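Pollen receptor-like kinase 3 (Arabidopsis thaliana, PDB 5WLS) is a pollen receptor-like kinase that probably phosphorylates proteins on serine or threonine, with a leucine-rich-repeat extracellular domain structurally similar to the SERK co-receptors. Local coordinates at residues 94-99 and 119-124; 46-51 and 71-76; 57-62 and 82-87. All blocks are in the same frame, centred on the assembly; numbering follows the deposited sequence.

Contact 1: residues 94-99 and 119-124; sequences LLLSNN and VFLDNN. With NAG (2-acetamido-2-deoxy-beta-D-glucopyranose), chain C.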
loop_
_atom_site.group_PDB
_atom_site.type_symbol
_atom_site.label_atom_id
_atom_site.label_comp_id
_atom_site.label_asym_id
_atom_site.label_seq_id
_atom_site.Cartn_x
_atom_site.Cartn_y
_atom_site.Cartn_z
ATOM N N LEU A 94 2.708 3.820 0.457
ATOM C CA LEU A 94 2.829 2.432 0.016
ATOM C C LEU A 94 1.863 2.221 -1.148
ATOM O O LEU A 94 0.663 2.010 -0.941
ATOM C CB LEU A 94 2.542 1.463 1.161
ATOM C CG LEU A 94 2.628 -0.022 0.811
ATOM C CD1 LEU A 94 4.003 -0.359 0.259
ATOM C CD2 LEU A 94 2.332 -0.864 2.040
ATOM N N LEU A 95 2.390 2.286 -2.367
ATOM C CA LEU A 95 1.601 2.196 -3.586
ATOM C C LEU A 95 1.975 0.908 -4.308
ATOM O O LEU A 95 3.069 0.794 -4.872
ATOM C CB LEU A 95 1.833 3.413 -4.475
ATOM C CG LEU A 95 0.876 4.593 -4.284
ATOM C CD1 LEU A 95 0.835 5.064 -2.838
ATOM C CD2 LEU A 95 1.263 5.733 -5.208
ATOM N N LEU A 96 1.054 -0.051 -4.303
ATOM C CA LEU A 96 1.257 -1.348 -4.936
ATOM C C LEU A 96 0.108 -1.687 -5.894
ATOM O O LEU A 96 -0.276 -2.836 -5.985
ATOM C CB LEU A 96 1.422 -2.449 -3.874
ATOM C CG LEU A 96 2.564 -2.269 -2.866
ATOM C CD1 LEU A 96 2.491 -3.328 -1.784
ATOM C CD2 LEU A 96 3.912 -2.311 -3.579
ATOM N N SER A 97 -0.464 -0.693 -6.579
ATOM C CA SER A 97 -1.581 -0.874 -7.504
ATOM C C SER A 97 -1.329 -1.935 -8.566
ATOM O O SER A 97 -0.195 -2.165 -9.010
ATOM C CB SER A 97 -1.883 0.450 -8.186
ATOM O OG SER A 97 -2.590 1.347 -7.343
ATOM N N ASN A 98 -2.395 -2.666 -8.860
ATOM C CA ASN A 98 -2.430 -3.707 -9.891
ATOM C C ASN A 98 -1.184 -4.634 -9.789
ATOM O O ASN A 98 -0.280 -4.631 -10.637
ATOM C CB ASN A 98 -2.463 -3.115 -11.314
ATOM C CG ASN A 98 -3.210 -1.883 -11.465
ATOM O OD1 ASN A 98 -2.754 -0.923 -10.948
ATOM N ND2 ASN A 98 -4.193 -1.866 -12.307
ATOM N N ASN A 99 -1.050 -5.332 -8.659
ATOM C CA ASN A 99 -0.068 -6.412 -8.542
ATOM C C ASN A 99 -0.867 -7.664 -8.211
ATOM O O ASN A 99 -2.099 -7.653 -8.271
ATOM C CB ASN A 99 1.025 -6.120 -7.499
ATOM C CG ASN A 99 2.192 -5.280 -8.043
ATOM O OD1 ASN A 99 2.988 -5.731 -8.884
ATOM N ND2 ASN A 99 2.250 -4.035 -7.611
ATOM N N VAL A 119 -1.991 4.412 1.341
ATOM C CA VAL A 119 -1.922 2.963 1.150
ATOM C C VAL A 119 -2.821 2.607 -0.029
ATOM O O VAL A 119 -4.056 2.662 0.085
ATOM C CB VAL A 119 -2.356 2.195 2.404
ATOM C CG1 VAL A 119 -2.389 0.710 2.120
ATOM C CG2 VAL A 119 -1.421 2.507 3.565
ATOM N N PHE A 120 -2.212 2.259 -1.162
ATOM C CA PHE A 120 -2.932 1.821 -2.352
ATOM C C PHE A 120 -2.604 0.346 -2.565
ATOM O O PHE A 120 -1.482 0.004 -2.951
ATOM C CB PHE A 120 -2.550 2.654 -3.577
ATOM C CG PHE A 120 -3.015 4.093 -3.524
ATOM C CD1 PHE A 120 -3.547 4.700 -4.650
ATOM C CD2 PHE A 120 -2.902 4.843 -2.365
ATOM C CE1 PHE A 120 -3.966 6.018 -4.610
ATOM C CE2 PHE A 120 -3.321 6.156 -2.318
ATOM C CZ PHE A 120 -3.854 6.745 -3.445
ATOM N N LEU A 121 -3.583 -0.526 -2.312
ATOM C CA LEU A 121 -3.431 -1.964 -2.513
ATOM C C LEU A 121 -4.427 -2.491 -3.537
ATOM O O LEU A 121 -4.678 -3.699 -3.592
ATOM C CB LEU A 121 -3.582 -2.712 -1.189
ATOM C CG LEU A 121 -2.622 -2.307 -0.070
ATOM C CD1 LEU A 121 -2.829 -3.169 1.169
ATOM C CD2 LEU A 121 -1.179 -2.380 -0.549
ATOM N N ASP A 122 -5.009 -1.600 -4.334
ATOM C CA ASP A 122 -6.113 -1.966 -5.205
ATOM C C ASP A 122 -5.694 -3.000 -6.244
ATOM O O ASP A 122 -4.552 -3.024 -6.711
ATOM C CB ASP A 122 -6.661 -0.729 -5.918
ATOM C CG ASP A 122 -5.579 0.069 -6.622
ATOM O OD1 ASP A 122 -4.476 0.217 -6.054
ATOM O OD2 ASP A 122 -5.824 0.530 -7.756
ATOM N N ASN A 123 -6.647 -3.866 -6.591
ATOM C CA ASN A 123 -6.536 -4.791 -7.719
ATOM C C ASN A 123 -5.397 -5.793 -7.546
ATOM O O ASN A 123 -4.747 -6.199 -8.513
ATOM C CB ASN A 123 -6.398 -4.029 -9.037
ATOM C CG ASN A 123 -7.633 -3.221 -9.363
ATOM O OD1 ASN A 123 -8.742 -3.751 -9.410
ATOM N ND2 ASN A 123 -7.449 -1.922 -9.581
ATOM N N ASN A 124 -5.154 -6.207 -6.305
ATOM C CA ASN A 124 -4.366 -7.410 -6.078
ATOM C C ASN A 124 -5.341 -8.557 -5.859
ATOM O O ASN A 124 -6.480 -8.492 -6.332
ATOM C CB ASN A 124 -3.409 -7.229 -4.900
ATOM C CG ASN A 124 -2.211 -6.366 -5.258
ATOM O OD1 ASN A 124 -1.071 -6.827 -5.232
ATOM N ND2 ASN A 124 -2.467 -5.111 -5.613
HETATM C C1 NAG C . -5.110 -0.825 -12.678
HETATM C C2 NAG C . -4.646 0.577 -13.033
HETATM C C3 NAG C . -5.760 1.353 -13.722
HETATM C C4 NAG C . -6.218 0.662 -14.998
HETATM C C5 NAG C . -6.527 -0.829 -14.676
HETATM C C6 NAG C . -6.645 -1.685 -15.929
HETATM C C7 NAG C . -3.095 2.060 -11.849
HETATM C C8 NAG C . -2.765 2.751 -10.612
HETATM N N2 NAG C . -4.207 1.315 -11.848
HETATM O O3 NAG C . -5.328 2.702 -13.948
HETATM O O4 NAG C . -7.467 1.236 -15.394
HETATM O O5 NAG C . -5.559 -1.484 -13.832
HETATM O O6 NAG C . -5.722 -1.314 -16.953
HETATM O O7 NAG C . -2.371 2.141 -12.865
#
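This is a strand-to-strand contact between adjacent turns of a leucine-rich-repeat solenoid: strands 93-95 and 118-120 run parallel in the long sheet, and the loops after them stay in step as far as Asn-99 and Asn-124. Phe-120 sits between two backbone bonds, its N giving to Leu-94 O (2.9 Å) and its O taking Leu-96 N (2.9 Å). On one face Leu-95 and Phe-120 lie side by side, and Leu-95 CD1 meets Phe-120 CD2 obliquely at 3.8 Å. Leu-96 and Leu-121, pointing the same way, go into the repeat core. Past the strands, polar groups take over. Asp-122 has its CG between the backbone N and the carbonyl carbon (chi1 52°), and its OD1 receives Ser-97 OG at 2.5 Å on the syn lone pair. Asn-124, at the consensus asparagine position of its repeat, sends ND2 to Leu-96 O (3.2 Å) almost straight, with the acceptor in the amide plane, while its OD1 takes Phe-101 N. One amide thus ties the loops of both turns together. Beside it, Asn-98 N bonds Asp-122 O, and the Asn-98 side chain carries the glycan: ND2 is joined covalently to C1 of the N-acetylglucosamine at 1.4 Å.

Contact 2: residues 46-51 and 71-76; sequences IHVTRL and IRLDNN. With NAG (2-acetamido-2-deoxy-beta-D-glucopyranose), chain C.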
loop_
_atom_site.group_PDB
_atom_site.type_symbol
_atom_site.label_atom_id
_atom_site.label_comp_id
_atom_site.label_asym_id
_atom_site.label_seq_id
_atom_site.Cartn_x
_atom_site.Cartn_y
_atom_site.Cartn_z
ATOM N N ILE A 46 11.312 4.916 -3.986
ATOM C CA ILE A 46 11.536 4.010 -5.106
ATOM C C ILE A 46 10.270 3.997 -5.948
ATOM O O ILE A 46 9.179 3.735 -5.430
ATOM C CB ILE A 46 11.901 2.588 -4.641
ATOM C CG1 ILE A 46 13.262 2.583 -3.941
ATOM C CG2 ILE A 46 11.896 1.623 -5.818
ATOM C CD1 ILE A 46 13.609 1.258 -3.289
ATOM N N HIS A 47 10.414 4.289 -7.238
ATOM C CA HIS A 47 9.281 4.446 -8.150
ATOM C C HIS A 47 9.591 3.676 -9.431
ATOM O O HIS A 47 10.077 4.254 -10.405
ATOM C CB HIS A 47 9.024 5.934 -8.412
ATOM C CG HIS A 47 7.821 6.211 -9.261
ATOM N ND1 HIS A 47 7.385 7.491 -9.527
ATOM C CD2 HIS A 47 6.974 5.381 -9.916
ATOM C CE1 HIS A 47 6.316 7.439 -10.301
ATOM N NE2 HIS A 47 6.048 6.170 -10.554
ATOM N N VAL A 48 9.296 2.378 -9.440
ATOM C CA VAL A 48 9.509 1.542 -10.617
ATOM C C VAL A 48 8.205 0.825 -10.942
ATOM O O VAL A 48 7.627 0.145 -10.084
ATOM C CB VAL A 48 10.667 0.544 -10.426
ATOM C CG1 VAL A 48 11.989 1.287 -10.397
ATOM C CG2 VAL A 48 10.509 -0.247 -9.149
ATOM N N THR A 49 7.731 0.994 -12.177
ATOM C CA THR A 49 6.426 0.499 -12.592
ATOM C C THR A 49 6.518 -0.097 -13.989
ATOM O O THR A 49 7.352 0.310 -14.802
ATOM C CB THR A 49 5.364 1.612 -12.585
ATOM O OG1 THR A 49 5.794 2.691 -13.423
ATOM C CG2 THR A 49 5.125 2.125 -11.174
ATOM N N ARG A 50 5.643 -1.070 -14.257
ATOM C CA ARG A 50 5.493 -1.671 -15.585
ATOM C C ARG A 50 6.803 -2.285 -16.070
ATOM O O ARG A 50 7.191 -2.135 -17.231
ATOM C CB ARG A 50 4.974 -0.650 -16.596
ATOM C CG ARG A 50 3.731 0.097 -16.152
ATOM C CD ARG A 50 3.116 0.866 -17.305
ATOM N NE ARG A 50 2.085 1.794 -16.852
ATOM C CZ ARG A 50 0.789 1.516 -16.775
ATOM N NH1 ARG A 50 0.335 0.322 -17.131
ATOM N NH2 ARG A 50 -0.056 2.442 -16.346
ATOM N N LEU A 51 7.496 -2.985 -15.176
ATOM C CA LEU A 51 8.692 -3.726 -15.544
ATOM C C LEU A 51 8.488 -5.228 -15.439
ATOM O O LEU A 51 9.445 -5.990 -15.617
ATOM C CB LEU A 51 9.880 -3.302 -14.679
ATOM C CG LEU A 51 10.439 -1.891 -14.860
ATOM C CD1 LEU A 51 11.537 -1.629 -13.837
ATOM C CD2 LEU A 51 10.955 -1.657 -16.271
ATOM N N ILE A 71 7.331 4.119 -1.443
ATOM C CA ILE A 71 7.492 2.972 -2.326
ATOM C C ILE A 71 6.298 2.938 -3.268
ATOM O O ILE A 71 5.148 2.982 -2.817
ATOM C CB ILE A 71 7.598 1.651 -1.540
ATOM C CG1 ILE A 71 8.917 1.591 -0.767
ATOM C CG2 ILE A 71 7.463 0.454 -2.476
ATOM C CD1 ILE A 71 8.965 0.499 0.280
ATOM N N ARG A 72 6.570 2.861 -4.571
ATOM C CA ARG A 72 5.525 2.806 -5.594
ATOM C C ARG A 72 5.951 1.777 -6.639
ATOM O O ARG A 72 6.836 2.037 -7.461
ATOM C CB ARG A 72 5.274 4.177 -6.212
ATOM C CG ARG A 72 4.514 4.146 -7.531
ATOM C CD ARG A 72 4.211 5.547 -8.036
ATOM N NE ARG A 72 2.953 5.603 -8.775
ATOM C CZ ARG A 72 2.347 6.730 -9.137
ATOM N NH1 ARG A 72 2.885 7.898 -8.824
ATOM N NH2 ARG A 72 1.209 6.688 -9.815
ATOM N N LEU A 73 5.320 0.609 -6.596
ATOM C CA LEU A 73 5.644 -0.523 -7.457
ATOM C C LEU A 73 4.446 -0.904 -8.313
ATOM O O LEU A 73 4.148 -2.085 -8.502
ATOM C CB LEU A 73 6.110 -1.712 -6.623
ATOM C CG LEU A 73 7.288 -1.433 -5.689
ATOM C CD1 LEU A 73 7.492 -2.560 -4.713
ATOM C CD2 LEU A 73 8.536 -1.233 -6.510
ATOM N N ASP A 74 3.750 0.103 -8.842
ATOM C CA ASP A 74 2.488 -0.132 -9.533
ATOM C C ASP A 74 2.663 -0.958 -10.803
ATOM O O ASP A 74 3.700 -0.920 -11.467
ATOM C CB ASP A 74 1.831 1.203 -9.893
ATOM C CG ASP A 74 1.413 1.997 -8.668
ATOM O OD1 ASP A 74 1.144 1.376 -7.618
ATOM O OD2 ASP A 74 1.348 3.247 -8.750
ATOM N N ASN A 75 1.633 -1.739 -11.108
ATOM C CA ASN A 75 1.502 -2.493 -12.356
ATOM C C ASN A 75 2.744 -3.345 -12.656
ATOM O O ASN A 75 3.491 -3.114 -13.611
ATOM C CB ASN A 75 1.148 -1.566 -13.538
ATOM C CG ASN A 75 -0.077 -0.728 -13.264
ATOM O OD1 ASN A 75 -1.183 -1.255 -13.179
ATOM N ND2 ASN A 75 0.105 0.583 -13.154
ATOM N N ASN A 76 2.951 -4.345 -11.808
ATOM C CA ASN A 76 3.957 -5.368 -12.060
ATOM C C ASN A 76 3.275 -6.712 -11.840
ATOM O O ASN A 76 2.048 -6.844 -11.947
ATOM C CB ASN A 76 5.181 -5.166 -11.155
ATOM C CG ASN A 76 6.069 -4.029 -11.614
ATOM O OD1 ASN A 76 6.820 -4.163 -12.580
ATOM N ND2 ASN A 76 6.005 -2.906 -10.906
HETATM C C1 NAG C . -5.110 -0.825 -12.678
HETATM C C2 NAG C . -4.646 0.577 -13.033
HETATM C C3 NAG C . -5.760 1.353 -13.722
HETATM C C4 NAG C . -6.218 0.662 -14.998
HETATM C C5 NAG C . -6.527 -0.829 -14.676
HETATM C C6 NAG C . -6.645 -1.685 -15.929
HETATM C C7 NAG C . -3.095 2.060 -11.849
HETATM C C8 NAG C . -2.765 2.751 -10.612
HETATM N N2 NAG C . -4.207 1.315 -11.848
HETATM O O3 NAG C . -5.328 2.702 -13.948
HETATM O O4 NAG C . -7.467 1.236 -15.394
HETATM O O5 NAG C . -5.559 -1.484 -13.832
HETATM O O6 NAG C . -5.722 -1.314 -16.953
HETATM O O7 NAG C . -2.371 2.141 -12.865
#
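The striking feature is Arg-72 laid over the imidazole of His-47: its CD sits 3.4 Å from the ring centroid, a CH-pi contact displaced toward the rim, with ring and guanidinium planes only 6° apart. Both residues stand on the same face of the parallel leucine-rich-repeat sheet, where strand 42-47 pairs with strand 70-72 across a beta-alpha-beta unit. His-47 CG is anti to the backbone N (chi1 -176°), as is Arg-72 CG, and the two side chains run side by side. Each flat group also has a polar bond: His-47 ND1 with Tyr-36 OH, and Arg-72 NE in a salt bridge with Asp-74 OD2 (2.9 Å), met from above the carboxylate plane; Asp-74 OD1 receives Ser-97 N from the next repeat. Just past the strands, Val-48 CG2 presses on Leu-73 CD2 at 3.4 Å, a close fit, with both side chains also touching helix 3-9. Farther along the chain, Asn-75 stacks its amide on the Arg-50 guanidinium, the planes 13° apart. Asn-75 ND2 also gives a nearly straight bond, 2.9 Å, to O7 of the N-acetylglucosamine carried by Asn-98. Asn-76 ND2 holds Leu-73 O, and Asn-76 OD1, which also takes Leu-53 N, accepts Leu-51 N at 2.9 Å.

Contact 3: residues 57-62 and 82-87; sequences INIEDL and LPPFFK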
loop_
_atom_site.group_PDB
_atom_site.type_symbol
_atom_site.label_atom_id
_atom_site.label_comp_id
_atom_site.label_asym_id
_atom_site.label_seq_id
_atom_site.Cartn_x
_atom_site.Cartn_y
_atom_site.Cartn_z
ATOM N N ILE A 57 10.062 -9.267 -2.988
ATOM C CA ILE A 57 10.680 -8.145 -2.295
ATOM C C ILE A 57 11.336 -8.661 -1.023
ATOM O O ILE A 57 10.716 -9.397 -0.245
ATOM C CB ILE A 57 9.637 -7.061 -1.986
ATOM C CG1 ILE A 57 9.188 -6.380 -3.275
ATOM C CG2 ILE A 57 10.195 -6.043 -1.002
ATOM C CD1 ILE A 57 7.912 -5.613 -3.113
ATOM N N ASN A 58 12.594 -8.286 -0.811
ATOM C CA ASN A 58 13.314 -8.591 0.422
ATOM C C ASN A 58 13.456 -7.278 1.183
ATOM O O ASN A 58 14.311 -6.448 0.859
ATOM C CB ASN A 58 14.665 -9.237 0.137
ATOM C CG ASN A 58 15.289 -9.842 1.378
ATOM O OD1 ASN A 58 14.761 -9.706 2.482
ATOM N ND2 ASN A 58 16.412 -10.528 1.202
ATOM N N ILE A 59 12.615 -7.101 2.204
ATOM C CA ILE A 59 12.508 -5.817 2.882
ATOM C C ILE A 59 13.721 -5.526 3.761
ATOM O O ILE A 59 13.979 -4.362 4.086
ATOM C CB ILE A 59 11.165 -5.794 3.639
ATOM C CG1 ILE A 59 10.064 -5.384 2.661
ATOM C CG2 ILE A 59 11.183 -4.863 4.847
ATOM C CD1 ILE A 59 8.696 -5.420 3.234
ATOM N N GLU A 60 14.515 -6.542 4.105
ATOM C CA GLU A 60 15.754 -6.274 4.829
ATOM C C GLU A 60 16.702 -5.416 4.001
ATOM O O GLU A 60 17.466 -4.619 4.557
ATOM C CB GLU A 60 16.435 -7.584 5.229
ATOM C CG GLU A 60 15.624 -8.451 6.182
ATOM C CD GLU A 60 15.425 -7.806 7.542
ATOM O OE1 GLU A 60 16.305 -7.033 7.974
ATOM O OE2 GLU A 60 14.387 -8.080 8.182
ATOM N N ASP A 61 16.664 -5.559 2.672
ATOM C CA ASP A 61 17.412 -4.651 1.807
ATOM C C ASP A 61 16.903 -3.219 1.939
ATOM O O ASP A 61 17.697 -2.275 2.020
ATOM C CB ASP A 61 17.325 -5.113 0.352
ATOM C CG ASP A 61 18.009 -6.446 0.122
ATOM O OD1 ASP A 61 18.956 -6.768 0.870
ATOM O OD2 ASP A 61 17.606 -7.168 -0.812
ATOM N N LEU A 62 15.580 -3.037 1.967
ATOM C CA LEU A 62 15.022 -1.691 2.042
ATOM C C LEU A 62 15.180 -1.073 3.425
ATOM O O LEU A 62 15.094 0.153 3.552
ATOM C CB LEU A 62 13.541 -1.701 1.654
ATOM C CG LEU A 62 13.120 -2.291 0.305
ATOM C CD1 LEU A 62 11.608 -2.198 0.144
ATOM C CD2 LEU A 62 13.831 -1.604 -0.853
ATOM N N LEU A 82 1.782 -10.403 1.325
ATOM C CA LEU A 82 2.209 -9.014 1.361
ATOM C C LEU A 82 3.470 -8.906 2.203
ATOM O O LEU A 82 3.457 -9.297 3.379
ATOM C CB LEU A 82 1.104 -8.126 1.927
ATOM C CG LEU A 82 1.412 -6.630 1.911
ATOM C CD1 LEU A 82 1.382 -6.117 0.481
ATOM C CD2 LEU A 82 0.393 -5.873 2.751
ATOM N N PRO A 83 4.570 -8.401 1.655
ATOM C CA PRO A 83 5.829 -8.383 2.393
ATOM C C PRO A 83 5.728 -7.472 3.601
ATOM O O PRO A 83 4.908 -6.540 3.622
ATOM C CB PRO A 83 6.835 -7.845 1.360
ATOM C CG PRO A 83 6.191 -8.094 0.033
ATOM C CD PRO A 83 4.728 -7.908 0.280
ATOM N N PRO A 84 6.531 -7.711 4.627
ATOM C CA PRO A 84 6.338 -6.999 5.897
ATOM C C PRO A 84 6.757 -5.540 5.840
ATOM O O PRO A 84 7.777 -5.164 6.424
ATOM C CB PRO A 84 7.218 -7.796 6.865
ATOM C CG PRO A 84 8.314 -8.321 6.001
ATOM C CD PRO A 84 7.673 -8.641 4.680
ATOM N N PHE A 85 5.981 -4.705 5.145
ATOM C CA PHE A 85 6.363 -3.306 4.992
ATOM C C PHE A 85 6.365 -2.547 6.312
ATOM O O PHE A 85 6.913 -1.439 6.366
ATOM C CB PHE A 85 5.442 -2.615 3.983
ATOM C CG PHE A 85 5.708 -3.011 2.559
ATOM C CD1 PHE A 85 4.938 -3.983 1.940
ATOM C CD2 PHE A 85 6.739 -2.424 1.843
ATOM C CE1 PHE A 85 5.187 -4.355 0.632
ATOM C CE2 PHE A 85 6.992 -2.792 0.536
ATOM C CZ PHE A 85 6.215 -3.758 -0.070
ATOM N N PHE A 86 5.779 -3.109 7.372
ATOM C CA PHE A 86 5.813 -2.476 8.685
ATOM C C PHE A 86 7.210 -2.418 9.286
ATOM O O PHE A 86 7.400 -1.742 10.302
ATOM C CB PHE A 86 4.874 -3.212 9.644
ATOM C CG PHE A 86 5.115 -4.692 9.717
ATOM C CD1 PHE A 86 4.383 -5.563 8.928
ATOM C CD2 PHE A 86 6.065 -5.213 10.581
ATOM C CE1 PHE A 86 4.596 -6.927 8.996
ATOM C CE2 PHE A 86 6.285 -6.575 10.650
ATOM C CZ PHE A 86 5.549 -7.433 9.859
ATOM N N LYS A 87 8.184 -3.107 8.696
ATOM C CA LYS A 87 9.564 -3.035 9.150
ATOM C C LYS A 87 10.270 -1.764 8.701
ATOM O O LYS A 87 11.398 -1.510 9.136
ATOM C CB LYS A 87 10.318 -4.269 8.663
ATOM C CG LYS A 87 9.987 -5.538 9.431
ATOM C CD LYS A 87 10.208 -6.750 8.546
ATOM C CE LYS A 87 10.675 -7.979 9.319
ATOM N NZ LYS A 87 9.962 -8.256 10.596
#
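Pro-84 O, which receives Lys-87 N at 3.1 Å, belongs to the turn against which Ile-59 packs. Ile-59 CD1 comes within 3.3 Å of both that oxygen and the Pro-84 carbonyl carbon, and Ile-59 is the residue most buried by this contact. Its CG1 lies anti to the carbonyl carbon (chi1 -83°); CD1, one bond further, packs among Pro-83, Pro-84 and Phe-85. Ile-59 CD1 lies 3.6 Å from Pro-83 CB, and it also touches Pro-84 CD. Over one face of the aromatic ring the geometry is CH-pi: Ile-59 CD1 is 4.0 Å from the centroid of the Phe-85 ring and 16° off its normal. Ile-57 approaches the same ring differently, at about a right angle, its CD1 meeting the edge at Phe-85 CZ (3.9 Å). These are equivalent connecting segments of successive leucine-rich repeats, lying across the core from the parallel sheet; Phe-85 and Leu-62 both reach inward to Ile-71 on strand 70-72. Pro-84 is the centre of an inverse gamma turn, which leads into the short 3-10 segment 85-87. Ile-59 CG2 also touches Lys-87 CB, and Glu-60 lies obliquely across the lysine, its OE2 still 5.0 Å from Lys-87 NZ, too long for a salt bridge.

From the N terminus, residues 46-51 come first and wait until 71-76 to close contact 2, one full turn of the solenoid. Contact 3 opens inside that turn, at 57-62, and closes beyond it at 82-87, so the two cross: contact 2 joins the sheet side of the turns, contact 3 the side across the core. Leu-73 on Ile-57, and Ile-71 on both Leu-62 and Phe-85, connect them through the interior. Contact 1 follows in series, opening at 94 and closing at 124. Strands 93-95 and 70-72 are neighbours in the sheet, and in the loops just beyond them Ser-97 O probably accepts Asn-75 N; Leu-94 and Leu-96 rest on Phe-85 of contact 3.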